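Local coordinates for protein purine nucleoside phosphorylase YlmD (Geobacillus stearothermophilus, PDB 6T1B) that catalyses the phosphorolysis of adenosine, inosine and S-methyl-5'-thioadenosine to free base and ribose 1-phosphate derivative, and also deaminates adenosine, using a catalytic zinc ion, at residues V75-V80 with P105-L110; L121-C126 with L141-W146; A83-V88 with A154-W159. All blocks are in the same frame, centred on the assembly; numbering follows the deposited sequence.

In the fold
Interactions 1 and 2 are buried and line the inosine pocket, whereas interaction 3 lies near the surface, away from both zinc and substrate. Interactions 1 and 3 share one edge of a mixed sheet, where strand 85-87 runs parallel to strand 109-112; interaction 2 uses strand 138-144, the next strand of that sheet, and joins it to strand 118-123 of another sheet. Asp108 of interaction 1 is hydrogen-bonded to His143 of interaction 2, and Gln79 to Cys122. Chemistry follows place: backbone and carboxylate hydrogen bonds in interaction 1, aromatic and zinc-ligand contacts in interaction 2, packing of isoleucine against methionine and histidine, with a bridging water, in interaction 3.

Interaction 1: V75-V80 with P105-L110; sequences VCCEQV and PGVDGL. With NOS (inosine), chain B.
Gln79 and Val107 join two largely irregular backbones: Gln79 N donates to Val107 O at 3.0 Å, with an N-H...O angle of 143°. The 75-80 loop turns over the 105-110 segment here, and Gly106, at positive phi, presents its own N-H to Glu78. The Glu78 side chain is fully extended, with CG anti to the backbone N (chi1 -173°), and its OE2 takes Gly106 N on the anti side at 2.9 Å. Asp108 OD1 adds a weak bond from Val80 N at 3.0 Å, while Val80 CG2 lies against the same oxygen. Toward Val75 and Leu110 the contact turns apolar: in between, Cys77 CB meets Val107 CG2 at 3.5 Å, and beyond it Leu110 CD1 lies 3.5 Å from Val75 O and 4.0 Å from Val75 CG1. Gln79 extends from this loop to the inosine, placing OE1 3.2 Å from C2 of the base and NE2 3.3 Å from C5' of the ribose; OE1 also accepts from Cys122 N. An alanine here would probably leave Cys122 N without that acceptor and open a gap beside the base and C5'. Asp108 OD2 accepts from His81 N and from ND1 of the zinc ligand His143, and OD1 from Gly82 N. The Asp108 carboxylate is therefore a second-shell group, held by backbone N-H groups, and probably helps fix the rotation of the His143 ring.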
ATOM      1  N   VAL A  75      10.172   5.095   7.488  1.00 11.41           N
ATOM      2  CA  VAL A  75       9.828   4.043   8.442  1.00 10.66           C
ATOM      3  C   VAL A  75       9.159   2.916   7.676  1.00 10.98           C
ATOM      4  O   VAL A  75       8.200   3.155   6.941  1.00 10.60           O
ATOM      5  CB  VAL A  75       8.883   4.541   9.542  1.00 11.94           C
ATOM      6  CG1 VAL A  75       8.624   3.419  10.531  1.00 12.74           C
ATOM      7  CG2 VAL A  75       9.446   5.754  10.253  1.00 13.30           C
ATOM      8  N   CYS A  76       9.674   1.700   7.850  1.00 10.39           N
ATOM      9  CA  CYS A  76       9.194   0.500   7.196  1.00 11.02           C
ATOM     10  C   CYS A  76       8.723  -0.490   8.257  1.00 12.10           C
ATOM     11  O   CYS A  76       9.094  -0.401   9.441  1.00 11.98           O
ATOM     12  CB  CYS A  76      10.326  -0.132   6.378  1.00 11.01           C
ATOM     13  SG  CYS A  76      10.939   0.936   5.037  1.00 12.36           S
ATOM     14  N   CYS A  77       7.952  -1.472   7.806  1.00 10.40           N
ATOM     15  CA  CYS A  77       7.466  -2.530   8.683  1.00 10.59           C
ATOM     16  C   CYS A  77       7.659  -3.898   8.051  1.00 11.05           C
ATOM     17  O   CYS A  77       7.957  -4.034   6.866  1.00 11.11           O
ATOM     18  CB  CYS A  77       6.007  -2.299   9.081  1.00 11.80           C
ATOM     19  SG  CYS A  77       4.809  -2.267   7.745  1.00 11.44           S
ATOM     20  N   GLU A  78       7.529  -4.921   8.891  1.00 10.92           N
ATOM     21  CA  GLU A  78       7.870  -6.273   8.483  1.00 11.36           C
ATOM     22  C   GLU A  78       6.940  -6.798   7.408  1.00 11.67           C
ATOM     23  O   GLU A  78       7.366  -7.599   6.569  1.00 13.21           O
ATOM     24  CB  GLU A  78       7.816  -7.204   9.682  1.00 12.27           C
ATOM     25  CG  GLU A  78       8.312  -8.580   9.396  1.00 13.10           C
ATOM     26  CD  GLU A  78       8.289  -9.486  10.629  1.00 14.46           C
ATOM     27  OE1 GLU A  78       8.723 -10.675  10.475  1.00 18.85           O
ATOM     28  OE2 GLU A  78       7.884  -9.066  11.735  1.00 14.83           O
ATOM     29  N   GLN A  79       5.665  -6.415   7.437  1.00 10.20           N
ATOM     30  CA  GLN A  79       4.657  -6.854   6.462  1.00 10.81           C
ATOM     31  C   GLN A  79       4.470  -8.371   6.480  1.00 10.74           C
ATOM     32  O   GLN A  79       4.840  -9.089   5.551  1.00 13.05           O
ATOM     33  CB  GLN A  79       4.958  -6.315   5.061  1.00 11.69           C
ATOM     34  CG  GLN A  79       4.933  -4.801   5.003  1.00 10.94           C
ATOM     35  CD  GLN A  79       5.173  -4.212   3.624  1.00 10.94           C
ATOM     36  OE1 GLN A  79       6.025  -3.351   3.447  1.00 11.45           O
ATOM     37  NE2 GLN A  79       4.372  -4.635   2.656  1.00 14.66           N
ATOM     38  N   VAL A  80       3.822  -8.830   7.551  1.00 10.96           N
ATOM     39  CA  VAL A  80       3.624 -10.251   7.786  1.00 12.01           C
ATOM     40  C   VAL A  80       2.311 -10.793   7.247  1.00 12.90           C
ATOM     41  O   VAL A  80       1.963 -11.950   7.521  1.00 14.64           O
ATOM     42  CB  VAL A  80       3.774 -10.599   9.283  1.00 12.12           C
ATOM     43  CG1 VAL A  80       5.172 -10.230   9.748  1.00 13.21           C
ATOM     44  CG2 VAL A  80       2.686  -9.929  10.122  1.00 14.11           C
ATOM     45  N   PRO A 105       8.276  -4.541  13.723  1.00 14.64           N
ATOM     46  CA  PRO A 105       7.928  -5.954  13.569  1.00 13.41           C
ATOM     47  C   PRO A 105       6.434  -6.228  13.660  1.00 14.44           C
ATOM     48  O   PRO A 105       5.685  -5.559  14.373  1.00 15.25           O
ATOM     49  CB  PRO A 105       8.667  -6.624  14.737  1.00 18.12           C
ATOM     50  CG  PRO A 105       8.800  -5.552  15.748  1.00 19.79           C
ATOM     51  CD  PRO A 105       8.957  -4.269  15.006  1.00 16.84           C
ATOM     52  N   GLY A 106       6.007  -7.234  12.902  1.00 13.80           N
ATOM     53  CA  GLY A 106       4.709  -7.846  13.113  1.00 13.80           C
ATOM     54  C   GLY A 106       3.524  -7.042  12.623  1.00 13.60           C
ATOM     55  O   GLY A 106       2.390  -7.371  12.992  1.00 17.33           O
ATOM     56  N   VAL A 107       3.738  -5.991  11.843  1.00 13.03           N
ATOM     57  CA  VAL A 107       2.631  -5.161  11.403  1.00 12.72           C
ATOM     58  C   VAL A 107       2.662  -4.993   9.891  1.00 10.78           C
ATOM     59  O   VAL A 107       3.708  -5.111   9.242  1.00 11.65           O
ATOM     60  CB  VAL A 107       2.547  -3.788  12.113  1.00 15.42           C
ATOM     61  CG1 VAL A 107       2.623  -3.917  13.618  1.00 13.15           C
ATOM     62  CG2 VAL A 107       3.605  -2.848  11.617  1.00 15.05           C
ATOM     63  N   ASP A 108       1.496  -4.637   9.350  1.00 10.01           N
ATOM     64  CA  ASP A 108       1.267  -4.440   7.943  1.00  9.99           C
ATOM     65  C   ASP A 108       0.726  -3.053   7.629  1.00  9.84           C
ATOM     66  O   ASP A 108       0.411  -2.776   6.468  1.00 10.10           O
ATOM     67  CB  ASP A 108       0.329  -5.532   7.399  1.00 12.16           C
ATOM     68  CG  ASP A 108       1.054  -6.851   7.260  1.00 11.48           C
ATOM     69  OD1 ASP A 108       1.222  -7.519   8.310  1.00 11.79           O
ATOM     70  OD2 ASP A 108       1.502  -7.114   6.118  1.00 10.89           O
ATOM     71  N   GLY A 109       0.631  -2.185   8.613  1.00 10.90           N
ATOM     72  CA  GLY A 109       0.284  -0.811   8.336  1.00 10.22           C
ATOM     73  C   GLY A 109       0.929   0.087   9.364  1.00 10.42           C
ATOM     74  O   GLY A 109       1.264  -0.334  10.476  1.00 11.15           O
ATOM     75  N   LEU A 110       1.067   1.353   8.980  1.00  9.99           N
ATOM     76  CA  LEU A 110       1.692   2.356   9.817  1.00  9.88           C
ATOM     77  C   LEU A 110       0.896   3.643   9.691  1.00 10.05           C
ATOM     78  O   LEU A 110       0.270   3.893   8.655  1.00 10.93           O
ATOM     79  CB  LEU A 110       3.117   2.681   9.360  1.00 10.52           C
ATOM     80  CG  LEU A 110       4.108   1.532   9.386  1.00 11.35           C
ATOM     81  CD1 LEU A 110       5.414   1.931   8.725  1.00 11.94           C
ATOM     82  CD2 LEU A 110       4.310   1.033  10.795  1.00 12.10           C
TER
HETATM   83  N9  NOS B 301       8.998  -8.250   1.182  1.00 28.56           N
HETATM   84  C4  NOS B 301       9.072  -7.118   1.904  1.00 26.01           C
HETATM   85  N3  NOS B 301       8.149  -6.450   2.853  1.00 25.85           N
HETATM   86  C2  NOS B 301       8.563  -5.239   3.503  1.00 25.92           C
HETATM   87  N1  NOS B 301       9.852  -4.658   3.254  1.00 25.76           N
HETATM   88  C6  NOS B 301      10.771  -5.251   2.359  1.00 23.83           C
HETATM   89  O6  NOS B 301      11.828  -4.709   2.183  1.00 19.81           O
HETATM   90  C5  NOS B 301      10.302  -6.550   1.673  1.00 24.18           C
HETATM   91  N7  NOS B 301      10.908  -7.290   0.797  1.00 21.97           N
HETATM   92  C8  NOS B 301      10.141  -8.334   0.492  1.00 27.12           C
HETATM   93  C5' NOS B 301       4.843  -7.254   0.693  1.00 40.47           C
HETATM   94  O5' NOS B 301       3.955  -7.138  -0.415  1.00 41.78           O
HETATM   95  C4' NOS B 301       5.519  -8.601   0.708  1.00 38.12           C
HETATM   96  O4' NOS B 301       6.888  -8.428   0.280  1.00 35.88           O
HETATM   97  C1' NOS B 301       7.766  -9.061   1.186  1.00 33.55           C
HETATM   98  C2' NOS B 301       7.017  -9.173   2.510  1.00 36.43           C
HETATM   99  O2' NOS B 301       7.476 -10.298   3.247  1.00 37.52           O
HETATM  100  C3' NOS B 301       5.562  -9.316   2.059  1.00 38.34           C
HETATM  101  O3' NOS B 301       5.255 -10.707   1.864  1.00 39.57           O

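Interaction 2: L121-C126 with L141-W146; sequences LCFADC and LAHAGW. With NOS (inosine), chain B.
His143 reaches from strand 138-144 past Phe123 to the catalytic zinc, meeting Phe123 with CB, CG and CD2 and inosine nearer the tip. Its CB touches two side chains of strand 118-123, 3.7 Å from both Leu121 CD2 and Phe123 CZ. CG, anti to the backbone N (chi1 161°), lies near Phe123 CE1, and CD2 comes 3.6 Å from that same Phe123 CE1. The two rings form an offset edge-to-face pair, the edge of His143 turned toward the face of Phe123 with the planes at 60° and the centroids 5.4 Å apart. ND1 is taken by Asp108. His143 CE1 lies 4.0 Å from C5' of inosine. At the tip, NE2 binds the zinc and stands 3.1 Å from O5' of inosine. That hydroxyl donates to Cys122 O, which holds the 5' end of the ribose beside the zinc ligand His143. Cys122 SG packs near C6 and N1 of the base. Cys126 supplies another zinc ligand: its CB lies 3.8 Å from His143 CD2, and its SG packs 3.7 Å from Gly145 CA; His81 completes the protein ligands. Further back along the strands, the Leu121 and Leu141 side chains run antiparallel past one another, CD1 of Leu121 3.9 Å from CD2 of Leu141. Strands 121-123 and 141-144 belong to different sheets, their axes 34° apart in direction; strand 264-269 flanks Leu121 and Phe123, and Gly145 is the N-cap of helix 146-150, which starts just after His143 in the chain.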
ATOM      1  N   LEU A 121       6.081   1.185   2.428  1.00  9.07           N
ATOM      2  CA  LEU A 121       5.700  -0.220   2.396  1.00  8.95           C
ATOM      3  C   LEU A 121       5.880  -0.781   0.977  1.00  9.11           C
ATOM      4  O   LEU A 121       5.741  -0.045  -0.008  1.00  9.87           O
ATOM      5  CB  LEU A 121       4.250  -0.426   2.872  1.00 10.50           C
ATOM      6  CG  LEU A 121       4.028  -0.450   4.386  1.00 10.57           C
ATOM      7  CD1 LEU A 121       4.150   0.860   5.146  1.00 11.52           C
ATOM      8  CD2 LEU A 121       2.656  -1.076   4.679  1.00 12.89           C
ATOM      9  N   CYS A 122       6.182  -2.076   0.897  1.00  8.64           N
ATOM     10  CA  CYS A 122       6.496  -2.724  -0.361  1.00  8.84           C
ATOM     11  C   CYS A 122       5.315  -3.491  -0.921  1.00  9.20           C
ATOM     12  O   CYS A 122       4.562  -4.110  -0.149  1.00  9.96           O
ATOM     13  CB  CYS A 122       7.639  -3.708  -0.135  1.00 10.31           C
ATOM     14  SG  CYS A 122       9.255  -2.936   0.067  1.00 13.73           S
ATOM     15  N   PHE A 123       5.195  -3.501  -2.259  1.00  8.58           N
ATOM     16  CA  PHE A 123       4.041  -4.063  -2.937  1.00  9.58           C
ATOM     17  C   PHE A 123       4.438  -4.689  -4.265  1.00  9.79           C
ATOM     18  O   PHE A 123       5.286  -4.158  -4.987  1.00 10.55           O
ATOM     19  CB  PHE A 123       3.011  -2.968  -3.231  1.00 10.60           C
ATOM     20  CG  PHE A 123       2.362  -2.474  -2.006  1.00 10.15           C
ATOM     21  CD1 PHE A 123       1.242  -3.115  -1.515  1.00 10.55           C
ATOM     22  CD2 PHE A 123       2.921  -1.452  -1.278  1.00  9.03           C
ATOM     23  CE1 PHE A 123       0.654  -2.705  -0.330  1.00 11.20           C
ATOM     24  CE2 PHE A 123       2.334  -1.044  -0.085  1.00 10.51           C
ATOM     25  CZ  PHE A 123       1.210  -1.680   0.386  1.00 10.90           C
ATOM     26  N   ALA A 124       3.747  -5.774  -4.644  1.00  9.71           N
ATOM     27  CA  ALA A 124       3.807  -6.319  -5.996  1.00  9.26           C
ATOM     28  C   ALA A 124       2.579  -7.192  -6.273  1.00 10.44           C
ATOM     29  O   ALA A 124       2.694  -8.354  -6.640  1.00 11.30           O
ATOM     30  CB  ALA A 124       5.093  -7.097  -6.225  1.00 11.32           C
ATOM     31  N   ASP A 125       1.403  -6.607  -6.040  1.00 10.35           N
ATOM     32  CA  ASP A 125       0.086  -7.166  -6.343  1.00 11.46           C
ATOM     33  C   ASP A 125      -0.893  -6.799  -5.209  1.00 11.39           C
ATOM     34  O   ASP A 125      -2.062  -6.534  -5.464  1.00 12.55           O
ATOM     35  CB  ASP A 125       0.026  -8.682  -6.498  1.00 11.34           C
ATOM     36  CG  ASP A 125       0.468  -9.186  -7.864  1.00 12.97           C
ATOM     37  OD1 ASP A 125       0.662 -10.406  -7.927  1.00 12.70           O
ATOM     38  OD2 ASP A 125       0.578  -8.421  -8.867  1.00 12.28           O
ATOM     39  N   CYS A 126      -0.436  -6.805  -3.962  1.00 10.71           N
ATOM     40  CA  CYS A 126      -1.337  -6.566  -2.832  1.00 12.34           C
ATOM     41  C   CYS A 126      -1.787  -5.114  -2.849  1.00 11.43           C
ATOM     42  O   CYS A 126      -1.166  -4.257  -3.465  1.00 11.79           O
ATOM     43  CB  CYS A 126      -0.641  -6.927  -1.530  1.00 15.11           C
ATOM     44  SG  CYS A 126      -0.303  -8.707  -1.368  1.00 20.09           S
ATOM     45  N   LEU A 141      -0.673   4.243   5.930  1.00  9.22           N
ATOM     46  CA  LEU A 141      -0.462   3.379   4.782  1.00 10.05           C
ATOM     47  C   LEU A 141      -0.571   1.943   5.254  1.00  9.10           C
ATOM     48  O   LEU A 141       0.075   1.540   6.236  1.00  9.59           O
ATOM     49  CB  LEU A 141       0.927   3.649   4.176  1.00  9.84           C
ATOM     50  CG  LEU A 141       1.331   2.860   2.937  1.00 10.45           C
ATOM     51  CD1 LEU A 141       0.346   2.978   1.804  1.00 11.39           C
ATOM     52  CD2 LEU A 141       2.730   3.342   2.510  1.00 11.27           C
ATOM     53  N   ALA A 142      -1.359   1.149   4.537  1.00  9.85           N
ATOM     54  CA  ALA A 142      -1.573  -0.251   4.869  1.00  9.74           C
ATOM     55  C   ALA A 142      -1.392  -1.144   3.657  1.00 10.79           C
ATOM     56  O   ALA A 142      -1.658  -0.739   2.522  1.00 10.85           O
ATOM     57  CB  ALA A 142      -2.977  -0.467   5.463  1.00 11.19           C
ATOM     58  N   HIS A 143      -0.944  -2.368   3.938  1.00  9.63           N
ATOM     59  CA  HIS A 143      -0.674  -3.423   2.972  1.00 10.45           C
ATOM     60  C   HIS A 143      -1.754  -4.476   3.159  1.00 10.58           C
ATOM     61  O   HIS A 143      -1.825  -5.115   4.211  1.00 11.95           O
ATOM     62  CB  HIS A 143       0.724  -3.973   3.289  1.00 10.79           C
ATOM     63  CG  HIS A 143       1.021  -5.321   2.734  1.00 14.31           C
ATOM     64  ND1 HIS A 143       1.133  -6.436   3.538  1.00 12.59           N
ATOM     65  CD2 HIS A 143       1.324  -5.734   1.477  1.00 14.87           C
ATOM     66  CE1 HIS A 143       1.449  -7.482   2.800  1.00 15.45           C
ATOM     67  NE2 HIS A 143       1.589  -7.083   1.542  1.00 16.16           N
ATOM     68  N   ALA A 144      -2.597  -4.658   2.137  1.00 11.77           N
ATOM     69  CA  ALA A 144      -3.713  -5.586   2.226  1.00 13.71           C
ATOM     70  C   ALA A 144      -3.714  -6.570   1.067  1.00 13.68           C
ATOM     71  O   ALA A 144      -4.232  -6.276  -0.011  1.00 13.29           O
ATOM     72  CB  ALA A 144      -5.044  -4.831   2.264  1.00 14.57           C
ATOM     73  N   GLY A 145      -3.174  -7.760   1.294  1.00 14.33           N
ATOM     74  CA  GLY A 145      -3.481  -8.904   0.471  1.00 15.00           C
ATOM     75  C   GLY A 145      -4.740  -9.559   0.981  1.00 15.64           C
ATOM     76  O   GLY A 145      -5.474  -9.006   1.803  1.00 14.55           O
ATOM     77  N   TRP A 146      -5.011 -10.772   0.494  1.00 14.85           N
ATOM     78  CA  TRP A 146      -6.262 -11.396   0.917  1.00 17.07           C
ATOM     79  C   TRP A 146      -6.291 -11.620   2.429  1.00 15.39           C
ATOM     80  O   TRP A 146      -7.348 -11.481   3.063  1.00 15.97           O
ATOM     81  CB  TRP A 146      -6.567 -12.673   0.116  1.00 18.68           C
ATOM     82  CG  TRP A 146      -5.824 -13.930   0.506  1.00 18.65           C
ATOM     83  CD1 TRP A 146      -4.710 -14.432  -0.077  1.00 21.42           C
ATOM     84  CD2 TRP A 146      -6.182 -14.846   1.542  1.00 20.93           C
ATOM     85  NE1 TRP A 146      -4.330 -15.594   0.540  1.00 20.31           N
ATOM     86  CE2 TRP A 146      -5.230 -15.879   1.531  1.00 21.18           C
ATOM     87  CE3 TRP A 146      -7.219 -14.894   2.475  1.00 22.05           C
ATOM     88  CZ2 TRP A 146      -5.278 -16.943   2.416  1.00 21.19           C
ATOM     89  CZ3 TRP A 146      -7.265 -15.961   3.358  1.00 25.07           C
ATOM     90  CH2 TRP A 146      -6.298 -16.968   3.318  1.00 25.10           C
TER
HETATM   91  N9  NOS B 301       8.998  -8.250   1.182  1.00 28.56           N
HETATM   92  C4  NOS B 301       9.072  -7.118   1.904  1.00 26.01           C
HETATM   93  N3  NOS B 301       8.149  -6.450   2.853  1.00 25.85           N
HETATM   94  C2  NOS B 301       8.563  -5.239   3.503  1.00 25.92           C
HETATM   95  N1  NOS B 301       9.852  -4.658   3.254  1.00 25.76           N
HETATM   96  C6  NOS B 301      10.771  -5.251   2.359  1.00 23.83           C
HETATM   97  O6  NOS B 301      11.828  -4.709   2.183  1.00 19.81           O
HETATM   98  C5  NOS B 301      10.302  -6.550   1.673  1.00 24.18           C
HETATM   99  N7  NOS B 301      10.908  -7.290   0.797  1.00 21.97           N
HETATM  100  C8  NOS B 301      10.141  -8.334   0.492  1.00 27.12           C
HETATM  101  C5' NOS B 301       4.843  -7.254   0.693  1.00 40.47           C
HETATM  102  O5' NOS B 301       3.955  -7.138  -0.415  1.00 41.78           O
HETATM  103  C4' NOS B 301       5.519  -8.601   0.708  1.00 38.12           C
HETATM  104  O4' NOS B 301       6.888  -8.428   0.280  1.00 35.88           O
HETATM  105  C1' NOS B 301       7.766  -9.061   1.186  1.00 33.55           C
HETATM  106  C2' NOS B 301       7.017  -9.173   2.510  1.00 36.43           C
HETATM  107  O2' NOS B 301       7.476 -10.298   3.247  1.00 37.52           O
HETATM  108  C3' NOS B 301       5.562  -9.316   2.059  1.00 38.34           C
HETATM  109  O3' NOS B 301       5.255 -10.707   1.864  1.00 39.57           O

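Interaction 3: A83-V88 with A154-W159; sequences ADIQKV and AGHMVW
Ile85 pushes CD1 onto the flank of the helix, where it sits 3.4 Å from Met157 N and 3.7 Å from His156 CD2. Its CG1 is anti to the carbonyl carbon (chi1 -66°), and chi2 near 168° extends CD1 onward to the helix backbone. Met157 is bent at chi2 and chi3, and its CE is set 4.0 Å from Ile85 CG2. The two side chains cross at about a right angle, with Met157 CB 3.8 Å from Ile85 CD1. In the fold this is helix 153-163 packing over an outermost strand of a mixed six-stranded sheet, where strand 85-87 runs parallel to 109-112; Tyr111 of that neighbouring strand touches both Ile85 and Met157. The His156 side chain runs counter to that of Ile85 as the two pass, its CG 4.0 Å from Ile85 CD1. Ring CD2 of His156 comes 3.1 Å from Ala83 O, a buried carbonyl with no hydrogen-bonding partner in the model. A water lies in the ring plane at the edge, 2.8 Å from His156 NE2. This water accepts from Ile85 N and donates to Asp84 OD1, linking His156 to Asp84 and the Ile85 backbone. On another side of the helix, Ala154 and Val158 pack against helix 219-229.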
ATOM      1  N   ALA A  83      -3.111  -8.058  10.034  1.00 14.60           N
ATOM      2  CA  ALA A  83      -3.941  -6.859  10.060  1.00 15.18           C
ATOM      3  C   ALA A  83      -3.540  -5.894  11.165  1.00 14.46           C
ATOM      4  O   ALA A  83      -4.339  -5.025  11.541  1.00 16.31           O
ATOM      5  CB  ALA A  83      -5.416  -7.233  10.155  1.00 17.25           C
ATOM      6  N   ASP A  84      -2.322  -5.993  11.684  1.00 13.84           N
ATOM      7  CA  ASP A  84      -1.881  -5.116  12.767  1.00 14.01           C
ATOM      8  C   ASP A  84      -1.242  -3.843  12.199  1.00 11.33           C
ATOM      9  O   ASP A  84      -0.706  -3.830  11.091  1.00 12.05           O
ATOM     10  CB  ASP A  84      -0.915  -5.882  13.675  1.00 15.17           C
ATOM     11  CG  ASP A  84      -1.627  -6.893  14.565  1.00 21.38           C
ATOM     12  OD1 ASP A  84      -2.629  -6.517  15.234  1.00 26.69           O
ATOM     13  OD2 ASP A  84      -1.192  -8.053  14.605  1.00 28.85           O
ATOM     14  N   ILE A  85      -1.359  -2.766  12.975  1.00 12.86           N
ATOM     15  CA  ILE A  85      -0.969  -1.425  12.554  1.00 12.98           C
ATOM     16  C   ILE A  85      -0.258  -0.769  13.727  1.00 13.00           C
ATOM     17  O   ILE A  85      -0.654  -0.957  14.881  1.00 16.05           O
ATOM     18  CB  ILE A  85      -2.215  -0.599  12.185  1.00 13.74           C
ATOM     19  CG1 ILE A  85      -2.909  -1.160  10.954  1.00 12.96           C
ATOM     20  CG2 ILE A  85      -1.850   0.865  11.990  1.00 14.92           C
ATOM     21  CD1 ILE A  85      -4.293  -0.579  10.723  1.00 14.18           C
ATOM     22  N   GLN A  86       0.781   0.015  13.439  1.00 12.38           N
ATOM     23  CA  GLN A  86       1.550   0.710  14.466  0.54 14.71           C
ATOM     24  C   GLN A  86       1.603   2.206  14.178  1.00 13.46           C
ATOM     25  O   GLN A  86       1.905   2.606  13.047  1.00 13.00           O
ATOM     26  CB  GLN A  86       2.990   0.185  14.496  0.54 18.14           C
ATOM     27  CG  GLN A  86       3.765   0.553  15.739  0.54 19.00           C
ATOM     28  CD  GLN A  86       3.537  -0.456  16.847  0.54 34.16           C
ATOM     29  OE1 GLN A  86       4.107  -1.549  16.832  0.54 42.15           O
ATOM     30  NE2 GLN A  86       2.683  -0.115  17.788  0.54 32.27           N
ATOM     31  N   LYS A  87       1.335   3.017  15.188  1.00 14.06           N
ATOM     32  CA  LYS A  87       1.596   4.446  15.115  1.00 13.57           C
ATOM     33  C   LYS A  87       3.089   4.672  15.283  1.00 14.15           C
ATOM     34  O   LYS A  87       3.717   4.103  16.190  1.00 16.92           O
ATOM     35  CB  LYS A  87       0.863   5.159  16.241  1.00 14.90           C
ATOM     36  CG  LYS A  87       1.129   6.652  16.293  1.00 15.80           C
ATOM     37  CD  LYS A  87       0.307   7.318  17.364  1.00 19.26           C
ATOM     38  CE  LYS A  87       0.515   8.839  17.406  1.00 22.90           C
ATOM     39  NZ  LYS A  87      -0.503   9.512  18.266  1.00 27.17           N
ATOM     40  N   VAL A  88       3.671   5.485  14.401  1.00 13.46           N
ATOM     41  CA  VAL A  88       5.093   5.796  14.478  1.00 13.78           C
ATOM     42  C   VAL A  88       5.333   7.294  14.516  1.00 14.47           C
ATOM     43  O   VAL A  88       4.467   8.100  14.164  1.00 15.05           O
ATOM     44  CB  VAL A  88       5.875   5.167  13.308  1.00 14.00           C
ATOM     45  CG1 VAL A  88       5.787   3.646  13.395  1.00 14.03           C
ATOM     46  CG2 VAL A  88       5.329   5.661  11.962  1.00 13.18           C
ATOM     47  N   ALA A 154      -8.057  -2.572   6.753  1.00 12.33           N
ATOM     48  CA  ALA A 154      -8.512  -1.251   6.331  1.00 13.46           C
ATOM     49  C   ALA A 154      -9.390  -0.612   7.400  1.00 14.08           C
ATOM     50  O   ALA A 154      -9.210   0.557   7.761  1.00 14.52           O
ATOM     51  CB  ALA A 154      -9.275  -1.367   5.016  1.00 16.44           C
ATOM     52  N   GLY A 155     -10.371  -1.356   7.907  1.00 15.10           N
ATOM     53  CA  GLY A 155     -11.219  -0.822   8.955  1.00 15.98           C
ATOM     54  C   GLY A 155     -10.491  -0.641  10.272  1.00 16.62           C
ATOM     55  O   GLY A 155     -10.876   0.203  11.090  1.00 17.52           O
ATOM     56  N   HIS A 156      -9.455  -1.445  10.517  1.00 15.10           N
ATOM     57  CA  HIS A 156      -8.657  -1.292  11.729  1.00 16.35           C
ATOM     58  C   HIS A 156      -7.959   0.065  11.747  1.00 13.84           C
ATOM     59  O   HIS A 156      -7.910   0.720  12.795  1.00 15.32           O
ATOM     60  CB  HIS A 156      -7.656  -2.448  11.814  1.00 15.62           C
ATOM     61  CG  HIS A 156      -6.898  -2.529  13.104  1.00 16.26           C
ATOM     62  ND1 HIS A 156      -7.473  -2.300  14.336  1.00 26.11           N
ATOM     63  CD2 HIS A 156      -5.613  -2.871  13.353  1.00 17.89           C
ATOM     64  CE1 HIS A 156      -6.563  -2.463  15.282  1.00 23.48           C
ATOM     65  NE2 HIS A 156      -5.424  -2.802  14.712  1.00 25.58           N
ATOM     66  N   MET A 157      -7.461   0.527  10.597  1.00 12.87           N
ATOM     67  CA  MET A 157      -6.850   1.857  10.561  1.00 12.80           C
ATOM     68  C   MET A 157      -7.879   2.910  10.967  1.00 14.98           C
ATOM     69  O   MET A 157      -7.611   3.793  11.803  1.00 15.06           O
ATOM     70  CB  MET A 157      -6.347   2.164   9.147  1.00 12.42           C
ATOM     71  CG  MET A 157      -5.572   3.473   9.041  1.00 12.71           C
ATOM     72  SD  MET A 157      -3.904   3.442   9.729  1.00 12.51           S
ATOM     73  CE  MET A 157      -3.041   2.459   8.477  1.00 13.69           C
ATOM     74  N   VAL A 158      -9.078   2.820  10.394  1.00 13.86           N
ATOM     75  CA  VAL A 158     -10.136   3.778  10.699  1.00 15.27           C
ATOM     76  C   VAL A 158     -10.467   3.733  12.182  1.00 15.41           C
ATOM     77  O   VAL A 158     -10.594   4.775  12.844  1.00 17.53           O
ATOM     78  CB  VAL A 158     -11.374   3.494   9.832  1.00 16.08           C
ATOM     79  CG1 VAL A 158     -12.506   4.437  10.208  1.00 19.19           C
ATOM     80  CG2 VAL A 158     -11.034   3.655   8.390  1.00 16.98           C
ATOM     81  N   TRP A 159     -10.616   2.521  12.733  1.00 16.51           N
ATOM     82  CA  TRP A 159     -10.930   2.367  14.148  1.00 18.63           C
ATOM     83  C   TRP A 159      -9.859   2.994  15.033  1.00 17.06           C
ATOM     84  O   TRP A 159     -10.178   3.623  16.053  1.00 18.93           O
ATOM     85  CB  TRP A 159     -11.093   0.883  14.486  1.00 21.28           C
ATOM     86  CG  TRP A 159     -11.483   0.609  15.899  1.00 23.92           C
ATOM     87  CD1 TRP A 159     -12.738   0.672  16.420  1.00 30.29           C
ATOM     88  CD2 TRP A 159     -10.619   0.212  16.972  1.00 25.12           C
ATOM     89  NE1 TRP A 159     -12.711   0.344  17.753  1.00 30.45           N
ATOM     90  CE2 TRP A 159     -11.423   0.054  18.117  1.00 26.39           C
ATOM     91  CE3 TRP A 159      -9.246  -0.023  17.076  1.00 32.89           C
ATOM     92  CZ2 TRP A 159     -10.901  -0.323  19.352  1.00 37.93           C
ATOM     93  CZ3 TRP A 159      -8.727  -0.402  18.307  1.00 43.32           C
ATOM     94  CH2 TRP A 159      -9.555  -0.547  19.429  1.00 38.18           C
TER
HETATM   95  O   HOH W   1      -2.813  -3.564  15.509  1.00 24.17           O